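Monosaccharide-transporting ATPase (Actinobacillus succinogenes, PDB 5DTE) probably serves as the periplasmic sugar-binding protein of an ABC transporter, holding D-allose in the cleft between its two lobes. Local coordinates at residues 69-74 with 92-98; 113-119 with 131-135; 145-149 with 219-223; 265-271 with 298-304. All coordinates share one frame; numbering follows the deposited sequence.

Contact 1 (69-74 with 92-98); sequences STEQLV and PNDSIAF
Apolar packing at the start of a helix joins residues 69-74, where helix 70-82 begins, to the loop 92-98 that follows strand 87-90. The ring of Phe98 is the centre of it. Val74 lays CG2 over one face, 3.7 Å from the ring centroid and 17° off the normal, a CH-pi contact, while CA of Pro92 lies over the opposite face. Leu73 comes in at the edge, its CB 3.5 Å from Phe98 CZ, and with its CG anti to the backbone N (chi1 -169°) it carries CD2 on to Asn93 ND2. In this Rossmann-like lobe the loop leads from the C-terminal end of a sheet strand into helix 99-105, and an Asx turn shapes it: Asp94 OD2 accepts from Ile96 N and also from Ala97 N, the latter from above the carboxylate plane. Thr70 uses both branches: CG2 packs on Ala97 CB at 3.4 Å, and OG1 gives Asn93 O a weak hydrogen bond of 3.1 Å.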
loop_
_atom_site.group_PDB
_atom_site.type_symbol
_atom_site.label_atom_id
_atom_site.label_comp_id
_atom_site.label_asym_id
_atom_site.label_seq_id
_atom_site.Cartn_x
_atom_site.Cartn_y
_atom_site.Cartn_z
ATOM N N SER A 69 7.679 3.146 13.736
ATOM C CA SER A 69 8.277 2.439 14.861
ATOM C C SER A 69 8.074 0.953 14.698
ATOM O O SER A 69 6.994 0.425 14.978
ATOM C CB SER A 69 7.716 2.886 16.204
ATOM O OG SER A 69 8.553 2.394 17.243
ATOM N N THR A 70 9.128 0.296 14.230
ATOM C CA THR A 70 9.152 -1.146 14.066
ATOM C C THR A 70 9.070 -1.896 15.392
ATOM O O THR A 70 8.294 -2.827 15.521
ATOM C CB THR A 70 10.434 -1.589 13.344
ATOM O OG1 THR A 70 10.422 -1.110 11.990
ATOM C CG2 THR A 70 10.561 -3.113 13.368
ATOM N N GLU A 71 9.880 -1.487 16.365
ATOM C CA GLU A 71 10.018 -2.205 17.635
ATOM C C GLU A 71 8.696 -2.386 18.329
ATOM O O GLU A 71 8.365 -3.483 18.778
ATOM C CB GLU A 71 10.975 -1.470 18.583
ATOM C CG GLU A 71 12.451 -1.649 18.259
ATOM C CD GLU A 71 12.909 -0.861 17.031
ATOM O OE1 GLU A 71 12.100 -0.088 16.468
ATOM O OE2 GLU A 71 14.091 -1.007 16.638
ATOM N N GLN A 72 7.953 -1.290 18.418
ATOM C CA GLN A 72 6.671 -1.264 19.112
ATOM C C GLN A 72 5.654 -2.224 18.501
ATOM O O GLN A 72 4.839 -2.812 19.221
ATOM C CB GLN A 72 6.115 0.157 19.106
ATOM C CG GLN A 72 4.688 0.274 19.579
ATOM C CD GLN A 72 4.177 1.673 19.406
ATOM O OE1 GLN A 72 2.991 1.949 19.611
ATOM N NE2 GLN A 72 5.074 2.577 19.011
ATOM N N LEU A 73 5.708 -2.386 17.179
ATOM C CA LEU A 73 4.793 -3.287 16.486
ATOM C C LEU A 73 5.105 -4.749 16.786
ATOM O O LEU A 73 4.193 -5.553 17.014
ATOM C CB LEU A 73 4.829 -3.050 14.982
ATOM C CG LEU A 73 3.695 -3.796 14.257
ATOM C CD1 LEU A 73 2.369 -3.724 15.040
ATOM C CD2 LEU A 73 3.507 -3.279 12.837
ATOM N N VAL A 74 6.392 -5.085 16.759
ATOM C CA VAL A 74 6.867 -6.381 17.212
ATOM C C VAL A 74 6.426 -6.568 18.648
ATOM O O VAL A 74 5.972 -7.634 19.040
ATOM C CB VAL A 74 8.393 -6.494 17.146
ATOM C CG1 VAL A 74 8.835 -7.846 17.678
ATOM C CG2 VAL A 74 8.902 -6.255 15.730
ATOM N N PRO A 92 3.398 -5.812 8.608
ATOM C CA PRO A 92 4.744 -5.509 9.099
ATOM C C PRO A 92 5.241 -4.096 8.819
ATOM O O PRO A 92 4.621 -3.335 8.091
ATOM C CB PRO A 92 5.608 -6.535 8.371
ATOM C CG PRO A 92 4.723 -7.691 8.258
ATOM C CD PRO A 92 3.368 -7.117 7.930
ATOM N N ASN A 93 6.394 -3.801 9.412
ATOM C CA ASN A 93 6.929 -2.469 9.606
ATOM C C ASN A 93 8.364 -2.453 9.137
ATOM O O ASN A 93 9.077 -1.456 9.254
ATOM C CB ASN A 93 6.864 -2.097 11.086
ATOM C CG ASN A 93 6.100 -0.837 11.330
ATOM O OD1 ASN A 93 5.815 -0.093 10.393
ATOM N ND2 ASN A 93 5.768 -0.573 12.594
ATOM N N ASP A 94 8.775 -3.593 8.610
ATOM C CA ASP A 94 10.168 -3.872 8.355
ATOM C C ASP A 94 10.226 -5.295 7.810
ATOM O O ASP A 94 9.674 -6.209 8.416
ATOM C CB ASP A 94 10.974 -3.718 9.644
ATOM C CG ASP A 94 12.449 -3.658 9.403
ATOM O OD1 ASP A 94 13.061 -2.669 9.861
ATOM O OD2 ASP A 94 12.996 -4.599 8.783
ATOM N N SER A 95 10.865 -5.499 6.668
ATOM C CA SER A 95 10.759 -6.799 6.010
ATOM C C SER A 95 11.490 -7.887 6.797
ATOM O O SER A 95 11.207 -9.088 6.656
ATOM C CB SER A 95 11.294 -6.719 4.574
ATOM O OG SER A 95 12.542 -6.044 4.521
ATOM N N ILE A 96 12.408 -7.456 7.653
ATOM C CA ILE A 96 13.319 -8.376 8.311
ATOM C C ILE A 96 13.111 -8.461 9.822
ATOM O O ILE A 96 13.155 -9.545 10.402
ATOM C CB ILE A 96 14.754 -7.972 7.993
ATOM C CG1 ILE A 96 14.969 -8.120 6.489
ATOM C CG2 ILE A 96 15.750 -8.791 8.810
ATOM C CD1 ILE A 96 16.391 -8.003 6.045
ATOM N N ALA A 97 12.848 -7.316 10.443
ATOM C CA ALA A 97 12.691 -7.222 11.895
ATOM C C ALA A 97 11.671 -8.186 12.486
ATOM O O ALA A 97 11.834 -8.636 13.616
ATOM C CB ALA A 97 12.320 -5.816 12.269
ATOM N N PHE A 98 10.625 -8.495 11.725
ATOM C CA PHE A 98 9.540 -9.350 12.219
ATOM C C PHE A 98 9.762 -10.855 12.071
ATOM O O PHE A 98 8.919 -11.646 12.472
ATOM C CB PHE A 98 8.228 -8.974 11.527
ATOM C CG PHE A 98 7.662 -7.667 11.994
ATOM C CD1 PHE A 98 8.122 -6.474 11.463
ATOM C CD2 PHE A 98 6.684 -7.630 12.978
ATOM C CE1 PHE A 98 7.616 -5.272 11.895
ATOM C CE2 PHE A 98 6.172 -6.433 13.415
ATOM C CZ PHE A 98 6.637 -5.247 12.870
#

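Contact 2 (113-119 with 131-135); sequences IDLDVRL and FNYVG. With ALL (beta-D-allopyranose), chain E.
Backbone hydrogen bonds pair strand 113-115 with strand 132-135 in parallel: Asp114 N gives to Asn132 O at 2.8 Å, Val134 N to Asp114 O, and Asp116 N to Val134 O. A side-chain bond extends this ladder, for Tyr133 OH donates to Asp116 O at 2.7 Å, coming from above the carbonyl plane; that same oxygen also accepts from Asn170. The Tyr133 ring is thereby fixed at its far end, with Arg118 CB over one face, 3.9 Å from the centroid, and Gly135 N over the other. The strands are neighbours in a beta-alpha-beta unit whose linking helix is 121-126, and the loop after strand 112-115 reaches the sugar pocket at the C-terminal edge of the sheet. There Asp116 grips beta-D-allopyranose with both carboxylate oxygens, OD2 taking O1 at 2.8 Å and OD1 taking O2 at 3.1 Å. Asp114 OD2 accepts from Leu119 N, on the syn side but well out of the carboxylate plane, which ties the loop back to the strand; the same oxygen lies at the edge of the Phe131 ring. The flat Arg118 guanidinium turns one face to Phe131 CZ, the two planes 34° apart. Among the apolar contacts, Leu119 CB packs off-centre on Phe131, 3.7 Å from CE1, and the CG2 methyls of Ile113 and Val134 meet at 4.1 Å.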
loop_
_atom_site.group_PDB
_atom_site.type_symbol
_atom_site.label_atom_id
_atom_site.label_comp_id
_atom_site.label_asym_id
_atom_site.label_seq_id
_atom_site.Cartn_x
_atom_site.Cartn_y
_atom_site.Cartn_z
ATOM N N ILE A 113 -0.658 -14.432 9.598
ATOM C CA ILE A 113 -0.719 -13.950 8.222
ATOM C C ILE A 113 0.025 -12.640 8.055
ATOM O O ILE A 113 -0.286 -11.648 8.705
ATOM C CB ILE A 113 -2.188 -13.723 7.740
ATOM C CG1 ILE A 113 -3.010 -15.004 7.863
ATOM C CG2 ILE A 113 -2.205 -13.219 6.315
ATOM C CD1 ILE A 113 -2.226 -16.279 7.506
ATOM N N ASP A 114 0.999 -12.636 7.162
ATOM C CA ASP A 114 1.724 -11.424 6.843
ATOM C C ASP A 114 0.932 -10.619 5.787
ATOM O O ASP A 114 0.895 -10.980 4.609
ATOM C CB ASP A 114 3.137 -11.800 6.379
ATOM C CG ASP A 114 3.837 -10.687 5.631
ATOM O OD1 ASP A 114 3.640 -9.514 6.002
ATOM O OD2 ASP A 114 4.582 -10.989 4.665
ATOM N N LEU A 115 0.284 -9.538 6.226
ATOM C CA LEU A 115 -0.536 -8.694 5.343
ATOM C C LEU A 115 0.229 -7.461 4.858
ATOM O O LEU A 115 1.098 -6.967 5.564
ATOM C CB LEU A 115 -1.823 -8.261 6.068
ATOM C CG LEU A 115 -2.860 -7.343 5.403
ATOM C CD1 LEU A 115 -3.517 -8.028 4.213
ATOM C CD2 LEU A 115 -3.933 -6.922 6.403
ATOM N N ASP A 116 -0.094 -7.002 3.647
ATOM C CA ASP A 116 0.407 -5.747 3.030
ATOM C C ASP A 116 1.901 -5.691 2.678
ATOM O O ASP A 116 2.271 -5.755 1.500
ATOM C CB ASP A 116 0.089 -4.533 3.921
ATOM C CG ASP A 116 0.398 -3.198 3.232
ATOM O OD1 ASP A 116 0.101 -3.058 2.020
ATOM O OD2 ASP A 116 0.939 -2.289 3.902
ATOM N N VAL A 117 2.742 -5.513 3.693
ATOM C CA VAL A 117 4.182 -5.398 3.505
ATOM C C VAL A 117 4.823 -6.782 3.606
ATOM O O VAL A 117 4.604 -7.503 4.572
ATOM C CB VAL A 117 4.792 -4.424 4.533
ATOM C CG1 VAL A 117 6.314 -4.487 4.515
ATOM C CG2 VAL A 117 4.286 -2.986 4.282
ATOM N N ARG A 118 5.589 -7.167 2.587
ATOM C CA ARG A 118 6.085 -8.540 2.506
ATOM C C ARG A 118 7.448 -8.702 3.157
ATOM O O ARG A 118 8.388 -7.933 2.867
ATOM C CB ARG A 118 6.152 -9.005 1.053
ATOM C CG ARG A 118 6.410 -10.501 0.898
ATOM C CD ARG A 118 6.398 -10.929 -0.579
ATOM N NE ARG A 118 7.246 -12.095 -0.829
ATOM C CZ ARG A 118 6.891 -13.351 -0.571
ATOM N NH1 ARG A 118 7.735 -14.348 -0.820
ATOM N NH2 ARG A 118 5.697 -13.616 -0.056
ATOM N N LEU A 119 7.540 -9.707 4.037
ATOM C CA LEU A 119 8.792 -10.058 4.717
ATOM C C LEU A 119 9.881 -10.505 3.714
ATOM O O LEU A 119 9.583 -11.095 2.676
ATOM C CB LEU A 119 8.561 -11.163 5.761
ATOM C CG LEU A 119 7.584 -11.020 6.944
ATOM C CD1 LEU A 119 7.716 -12.214 7.880
ATOM C CD2 LEU A 119 7.764 -9.733 7.719
ATOM N N PHE A 131 6.327 -18.738 6.065
ATOM C CA PHE A 131 5.360 -17.694 6.372
ATOM C C PHE A 131 4.437 -17.441 5.197
ATOM O O PHE A 131 4.770 -17.749 4.058
ATOM C CB PHE A 131 6.075 -16.409 6.763
ATOM C CG PHE A 131 6.618 -15.637 5.593
ATOM C CD1 PHE A 131 5.981 -14.488 5.144
ATOM C CD2 PHE A 131 7.762 -16.055 4.942
ATOM C CE1 PHE A 131 6.480 -13.767 4.059
ATOM C CE2 PHE A 131 8.264 -15.338 3.867
ATOM C CZ PHE A 131 7.621 -14.191 3.424
ATOM N N ASN A 132 3.273 -16.868 5.472
ATOM C CA ASN A 132 2.243 -16.732 4.452
ATOM C C ASN A 132 1.837 -15.277 4.253
ATOM O O ASN A 132 1.440 -14.619 5.212
ATOM C CB ASN A 132 1.032 -17.578 4.838
ATOM C CG ASN A 132 1.410 -19.006 5.211
ATOM O OD1 ASN A 132 1.508 -19.883 4.348
ATOM N ND2 ASN A 132 1.635 -19.242 6.504
ATOM N N TYR A 133 1.937 -14.777 3.018
ATOM C CA TYR A 133 1.627 -13.369 2.707
ATOM C C TYR A 133 0.304 -13.219 1.968
ATOM O O TYR A 133 -0.159 -14.146 1.296
ATOM C CB TYR A 133 2.770 -12.739 1.886
ATOM C CG TYR A 133 2.556 -11.334 1.268
ATOM C CD1 TYR A 133 2.658 -10.169 2.037
ATOM C CD2 TYR A 133 2.328 -11.183 -0.106
ATOM C CE1 TYR A 133 2.498 -8.900 1.458
ATOM C CE2 TYR A 133 2.169 -9.934 -0.685
ATOM C CZ TYR A 133 2.255 -8.788 0.089
ATOM O OH TYR A 133 2.087 -7.541 -0.526
ATOM N N VAL A 134 -0.305 -12.047 2.129
ATOM C CA VAL A 134 -1.458 -11.626 1.336
ATOM C C VAL A 134 -1.297 -10.150 0.973
ATOM O O VAL A 134 -1.166 -9.320 1.877
ATOM C CB VAL A 134 -2.785 -11.815 2.098
ATOM C CG1 VAL A 134 -3.950 -11.163 1.335
ATOM C CG2 VAL A 134 -3.050 -13.273 2.347
ATOM N N GLY A 135 -1.301 -9.825 -0.328
ATOM C CA GLY A 135 -1.230 -8.431 -0.762
ATOM C C GLY A 135 -1.558 -8.146 -2.215
ATOM O O GLY A 135 -2.599 -8.566 -2.724
HETATM C C1 ALL E . 1.593 0.805 1.953
HETATM C C2 ALL E . 0.182 0.389 1.584
HETATM C C3 ALL E . -0.688 1.549 1.276
HETATM C C4 ALL E . -0.574 2.641 2.293
HETATM C C5 ALL E . 0.887 3.046 2.388
HETATM C C6 ALL E . 1.125 4.263 3.222
HETATM O O1 ALL E . 2.312 -0.252 2.458
HETATM O O2 ALL E . 0.265 -0.437 0.402
HETATM O O3 ALL E . -0.288 2.103 -0.017
HETATM O O4 ALL E . -1.384 3.762 1.908
HETATM O O5 ALL E . 1.607 1.913 2.954
HETATM O O6 ALL E . 0.938 3.937 4.584
#

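Contact 3 (145-149 with 219-223); sequences EAKNL and GIFAA
Side-chain packing joins helix 138-152 to strand 219-222 in the second lobe, and at the strand's start Leu149 lies over Gly219. The approach is loose, with Leu149 CD2 4.4 Å from Gly219 C, and the glycine offers only backbone here. At Ile220 the same methyl meets the peptide, 4.0 Å from Ile220 C, while the isoleucine side chain leaves from the strand in the other direction, toward Val246 and Leu162. Phe221 is where the helix makes its fullest contact. Its ring reaches back to the first turn of the segment, and Ala146 CB touches it at 4.1 Å from CD1. The carboxylate of Glu145 comes across the ring obliquely, OE2 3.2 Å from CE1, with the two planes 25° apart. With CG anti to the backbone N (chi1 172°) and the chain extended beyond it, the carboxylate spans the gap to the strand. At Ala222 the carbonyl O lies 3.2 Å from Glu145 OE2, two acceptors with no bond between them. Residues 145-149 and 219-222 run nearly antiparallel, at 168°, and the helix layer on the parallel sheet fits the alpha/beta sandwich of this lobe. The carboxylate is buried, and Ser247 OG hydrogen-bonds OE2; with an aromatic ring and a carbonyl oxygen also close, its pKa may be raised.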
loop_
_atom_site.group_PDB
_atom_site.type_symbol
_atom_site.label_atom_id
_atom_site.label_comp_id
_atom_site.label_asym_id
_atom_site.label_seq_id
_atom_site.Cartn_x
_atom_site.Cartn_y
_atom_site.Cartn_z
ATOM N N GLU A 145 0.158 1.683 -13.309
ATOM C CA GLU A 145 -0.238 3.049 -12.973
ATOM C C GLU A 145 0.580 4.077 -13.740
ATOM O O GLU A 145 0.055 5.108 -14.161
ATOM C CB GLU A 145 -0.101 3.311 -11.462
ATOM C CG GLU A 145 -0.317 4.793 -11.050
ATOM C CD GLU A 145 0.195 5.138 -9.649
ATOM O OE1 GLU A 145 0.204 4.272 -8.746
ATOM O OE2 GLU A 145 0.582 6.299 -9.439
ATOM N N ALA A 146 1.870 3.817 -13.907
ATOM C CA ALA A 146 2.710 4.749 -14.653
ATOM C C ALA A 146 2.308 4.729 -16.119
ATOM O O ALA A 146 2.176 5.766 -16.768
ATOM C CB ALA A 146 4.176 4.396 -14.494
ATOM N N LYS A 147 2.082 3.519 -16.610
ATOM C CA LYS A 147 1.776 3.288 -18.009
ATOM C C LYS A 147 0.545 4.060 -18.425
ATOM O O LYS A 147 0.485 4.573 -19.540
ATOM C CB LYS A 147 1.583 1.794 -18.280
ATOM C CG LYS A 147 1.795 1.415 -19.734
ATOM C CD LYS A 147 2.143 -0.056 -19.886
ATOM C CE LYS A 147 2.232 -0.443 -21.351
ATOM N NZ LYS A 147 2.784 0.671 -22.169
ATOM N N ASN A 148 -0.421 4.159 -17.522
ATOM C CA ASN A 148 -1.680 4.830 -17.805
ATOM C C ASN A 148 -1.497 6.344 -17.923
ATOM O O ASN A 148 -2.072 6.988 -18.804
ATOM C CB ASN A 148 -2.693 4.489 -16.718
ATOM C CG ASN A 148 -4.090 4.979 -17.036
ATOM O OD1 ASN A 148 -4.518 6.027 -16.547
ATOM N ND2 ASN A 148 -4.819 4.211 -17.843
ATOM N N LEU A 149 -0.675 6.899 -17.039
ATOM C CA LEU A 149 -0.345 8.321 -17.040
ATOM C C LEU A 149 0.571 8.691 -18.209
ATOM O O LEU A 149 0.459 9.786 -18.768
ATOM C CB LEU A 149 0.322 8.698 -15.714
ATOM C CG LEU A 149 0.929 10.094 -15.525
ATOM C CD1 LEU A 149 -0.161 11.124 -15.233
ATOM C CD2 LEU A 149 2.015 10.083 -14.436
ATOM N N GLY A 219 3.365 15.761 -15.641
ATOM C CA GLY A 219 2.853 14.519 -15.077
ATOM C C GLY A 219 3.502 14.114 -13.755
ATOM O O GLY A 219 4.732 14.157 -13.616
ATOM N N ILE A 220 2.683 13.718 -12.778
ATOM C CA ILE A 220 3.200 13.323 -11.465
ATOM C C ILE A 220 2.765 11.935 -11.003
ATOM O O ILE A 220 1.585 11.670 -10.753
ATOM C CB ILE A 220 2.791 14.310 -10.364
ATOM C CG1 ILE A 220 3.351 15.704 -10.653
ATOM C CG2 ILE A 220 3.298 13.808 -9.032
ATOM C CD1 ILE A 220 2.878 16.729 -9.699
ATOM N N PHE A 221 3.744 11.052 -10.878
ATOM C CA PHE A 221 3.507 9.728 -10.379
ATOM C C PHE A 221 3.725 9.757 -8.890
ATOM O O PHE A 221 4.824 10.085 -8.439
ATOM C CB PHE A 221 4.443 8.738 -11.046
ATOM C CG PHE A 221 4.331 7.344 -10.514
ATOM C CD1 PHE A 221 3.450 6.447 -11.078
ATOM C CD2 PHE A 221 5.113 6.923 -9.456
ATOM C CE1 PHE A 221 3.350 5.158 -10.594
ATOM C CE2 PHE A 221 5.010 5.639 -8.967
ATOM C CZ PHE A 221 4.133 4.756 -9.537
ATOM N N ALA A 222 2.677 9.426 -8.134
ATOM C CA ALA A 222 2.757 9.312 -6.675
ATOM C C ALA A 222 2.478 7.872 -6.176
ATOM O O ALA A 222 1.447 7.271 -6.505
ATOM C CB ALA A 222 1.796 10.285 -6.031
ATOM N N ALA A 223 3.385 7.343 -5.360
ATOM C CA ALA A 223 3.337 5.942 -4.913
ATOM C C ALA A 223 2.273 5.586 -3.834
ATOM O O ALA A 223 2.147 4.387 -3.505
ATOM C CB ALA A 223 4.741 5.520 -4.418
#

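Contact 4 (265-271 with 298-304); sequences QNTIDQL and VDPVVVD. With ALL (beta-D-allopyranose), chain E.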
loop_
_atom_site.group_PDB
_atom_site.type_symbol
_atom_site.label_atom_id
_atom_site.label_comp_id
_atom_site.label_asym_id
_atom_site.label_seq_id
_atom_site.Cartn_x
_atom_site.Cartn_y
_atom_site.Cartn_z
ATOM N N GLN A 265 -5.702 11.565 -12.805
ATOM C CA GLN A 265 -5.743 10.710 -13.974
ATOM C C GLN A 265 -6.187 9.311 -13.593
ATOM O O GLN A 265 -7.143 8.775 -14.152
ATOM C CB GLN A 265 -4.382 10.650 -14.644
ATOM C CG GLN A 265 -4.277 9.515 -15.638
ATOM C CD GLN A 265 -5.228 9.689 -16.802
ATOM O OE1 GLN A 265 -5.536 10.818 -17.211
ATOM N NE2 GLN A 265 -5.700 8.571 -17.346
ATOM N N ASN A 266 -5.485 8.730 -12.629
ATOM C CA ASN A 266 -5.821 7.411 -12.131
ATOM C C ASN A 266 -5.286 7.172 -10.738
ATOM O O ASN A 266 -4.396 7.882 -10.272
ATOM C CB ASN A 266 -5.265 6.344 -13.062
ATOM C CG ASN A 266 -3.778 6.149 -12.886
ATOM O OD1 ASN A 266 -3.333 5.369 -12.033
ATOM N ND2 ASN A 266 -2.995 6.860 -13.684
ATOM N N THR A 267 -5.835 6.155 -10.083
ATOM C CA THR A 267 -5.239 5.560 -8.887
ATOM C C THR A 267 -5.398 4.075 -9.071
ATOM O O THR A 267 -6.157 3.660 -9.947
ATOM C CB THR A 267 -5.918 6.021 -7.594
ATOM O OG1 THR A 267 -5.097 5.683 -6.472
ATOM C CG2 THR A 267 -7.267 5.364 -7.439
ATOM N N ILE A 268 -4.676 3.271 -8.292
ATOM C CA ILE A 268 -4.832 1.808 -8.355
ATOM C C ILE A 268 -5.605 1.332 -7.136
ATOM O O ILE A 268 -5.130 1.505 -6.013
ATOM C CB ILE A 268 -3.477 1.067 -8.410
ATOM C CG1 ILE A 268 -2.801 1.223 -9.779
ATOM C CG2 ILE A 268 -3.656 -0.419 -8.096
ATOM C CD1 ILE A 268 -3.237 0.186 -10.831
ATOM N N ASP A 269 -6.801 0.774 -7.349
ATOM C CA ASP A 269 -7.554 0.199 -6.245
ATOM C C ASP A 269 -6.901 -1.118 -5.883
ATOM O O ASP A 269 -6.872 -2.071 -6.666
ATOM C CB ASP A 269 -9.041 0.000 -6.573
ATOM C CG ASP A 269 -9.872 -0.395 -5.329
ATOM O OD1 ASP A 269 -9.355 -0.284 -4.191
ATOM O OD2 ASP A 269 -11.048 -0.801 -5.486
ATOM N N GLN A 270 -6.373 -1.137 -4.672
ATOM C CA GLN A 270 -5.603 -2.240 -4.140
ATOM C C GLN A 270 -6.526 -3.276 -3.514
ATOM O O GLN A 270 -6.083 -4.350 -3.108
ATOM C CB GLN A 270 -4.622 -1.688 -3.116
ATOM C CG GLN A 270 -3.589 -2.624 -2.679
ATOM C CD GLN A 270 -2.678 -1.992 -1.692
ATOM O OE1 GLN A 270 -2.829 -0.817 -1.386
ATOM N NE2 GLN A 270 -1.725 -2.761 -1.171
ATOM N N LEU A 271 -7.814 -2.929 -3.439
ATOM C CA LEU A 271 -8.838 -3.772 -2.821
ATOM C C LEU A 271 -8.505 -4.138 -1.369
ATOM O O LEU A 271 -8.342 -5.320 -1.025
ATOM C CB LEU A 271 -9.040 -5.028 -3.667
ATOM C CG LEU A 271 -9.385 -4.616 -5.096
ATOM C CD1 LEU A 271 -9.512 -5.817 -5.974
ATOM C CD2 LEU A 271 -10.679 -3.842 -5.083
ATOM N N VAL A 298 -4.117 -10.225 -4.593
ATOM C CA VAL A 298 -5.386 -9.714 -5.099
ATOM C C VAL A 298 -5.099 -9.035 -6.437
ATOM O O VAL A 298 -3.974 -8.557 -6.657
ATOM C CB VAL A 298 -6.047 -8.738 -4.079
ATOM C CG1 VAL A 298 -6.767 -7.608 -4.763
ATOM C CG2 VAL A 298 -7.006 -9.483 -3.196
ATOM N N ASP A 299 -6.076 -9.027 -7.345
ATOM C CA ASP A 299 -5.880 -8.367 -8.637
ATOM C C ASP A 299 -6.403 -6.932 -8.651
ATOM O O ASP A 299 -7.607 -6.700 -8.646
ATOM C CB ASP A 299 -6.522 -9.196 -9.753
ATOM C CG ASP A 299 -5.792 -10.514 -9.972
ATOM O OD1 ASP A 299 -4.542 -10.506 -9.918
ATOM O OD2 ASP A 299 -6.460 -11.551 -10.185
ATOM N N PRO A 300 -5.477 -5.961 -8.686
ATOM C CA PRO A 300 -5.783 -4.531 -8.564
ATOM C C PRO A 300 -6.608 -4.014 -9.729
ATOM O O PRO A 300 -6.601 -4.628 -10.790
ATOM C CB PRO A 300 -4.398 -3.883 -8.556
ATOM C CG PRO A 300 -3.556 -4.833 -9.340
ATOM C CD PRO A 300 -4.051 -6.190 -8.973
ATOM N N VAL A 301 -7.311 -2.903 -9.530
ATOM C CA VAL A 301 -8.059 -2.271 -10.609
ATOM C C VAL A 301 -7.395 -0.952 -10.941
ATOM O O VAL A 301 -7.005 -0.224 -10.036
ATOM C CB VAL A 301 -9.539 -1.996 -10.237
ATOM C CG1 VAL A 301 -10.361 -1.814 -11.480
ATOM C CG2 VAL A 301 -10.112 -3.117 -9.391
ATOM N N VAL A 302 -7.261 -0.654 -12.235
ATOM C CA VAL A 302 -6.847 0.676 -12.705
ATOM C C VAL A 302 -8.044 1.622 -12.808
ATOM O O VAL A 302 -8.884 1.459 -13.688
ATOM C CB VAL A 302 -6.164 0.615 -14.075
ATOM C CG1 VAL A 302 -5.783 2.001 -14.508
ATOM C CG2 VAL A 302 -4.932 -0.259 -14.012
ATOM N N VAL A 303 -8.123 2.603 -11.911
ATOM C CA VAL A 303 -9.313 3.443 -11.800
ATOM C C VAL A 303 -9.147 4.814 -12.457
ATOM O O VAL A 303 -8.538 5.730 -11.900
ATOM C CB VAL A 303 -9.712 3.644 -10.338
ATOM C CG1 VAL A 303 -10.948 4.504 -10.253
ATOM C CG2 VAL A 303 -9.977 2.336 -9.711
ATOM N N ASP A 304 -9.703 4.942 -13.651
ATOM C CA ASP A 304 -9.665 6.183 -14.397
ATOM C C ASP A 304 -11.097 6.540 -14.745
ATOM O O ASP A 304 -12.006 5.760 -14.456
ATOM C CB ASP A 304 -8.791 6.057 -15.648
ATOM C CG ASP A 304 -9.200 4.893 -16.556
ATOM O OD1 ASP A 304 -10.276 4.292 -16.321
ATOM O OD2 ASP A 304 -8.446 4.588 -17.519
HETATM C C1 ALL E . 1.593 0.805 1.953
HETATM C C2 ALL E . 0.182 0.389 1.584
HETATM C C3 ALL E . -0.688 1.549 1.276
HETATM C C4 ALL E . -0.574 2.641 2.293
HETATM C C5 ALL E . 0.887 3.046 2.388
HETATM C C6 ALL E . 1.125 4.263 3.222
HETATM O O1 ALL E . 2.312 -0.252 2.458
HETATM O O2 ALL E . 0.265 -0.437 0.402
HETATM O O3 ALL E . -0.288 2.103 -0.017
HETATM O O4 ALL E . -1.384 3.762 1.908
HETATM O O5 ALL E . 1.607 1.913 2.954
HETATM O O6 ALL E . 0.938 3.937 4.584
#
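Four backbone hydrogen bonds tie strand 267-269 to strand 301-303. Thr267 and Val303 form one hydrogen-bonded antiparallel pair, Val303 N giving to Thr267 O at 3.0 Å. Asp269 and Val301 form another, Asp269 N giving to Val301 O at 2.9 Å and Val301 N returning the bond to Asp269 O. An Asx turn closes the first strand: Leu271 N reaches Asp269 OD1 from above the carboxylate plane, just ahead of helix 272-287, while OD2 is hydrogen-bonded to Tyr311 OH. The ribbon lies beside strand 245-247 of the second lobe, and its 270-271 and 298-300 ends lead across to the first, as in the hinge crossings of periplasmic binding proteins; Gln270 belongs to the allose pocket. Ile268 and Val302 form a non-hydrogen-bonded pair between the bonded ones, Ile268 CD1 3.6 Å from Val302 CG2. Ile268 CG2 lies alongside Pro300, 3.6 Å from CB. On the opposite face Asp269 CB meets Val303 CG2 at 4.0 Å. Farther along, Leu271 CD1 packs against Val298 CG1 at 3.5 Å.

Overall arrangement
Contacts 2 and 3 are buried, one in each lobe, their centres about 25 Å apart; contacts 1 and 4 are partly buried. Contact 2 is sheet pairing with a polar loop at the sugar, whereas contact 3 is helix-on-sheet packing with no hydrogen bond across it. Contact 1 lies beside contact 2, Pro92 and Ser95 packing on the 113-119 segment. Contact 4 pairs strands too, but antiparallel, and touches both lobes: Val298 N probably bonds to Gly135 O of contact 2, and Gln265 NE2 probably to Asn148 OD1 of contact 3. Contacts 2 and 4 both reach the allose, through Asp116 and Gln270.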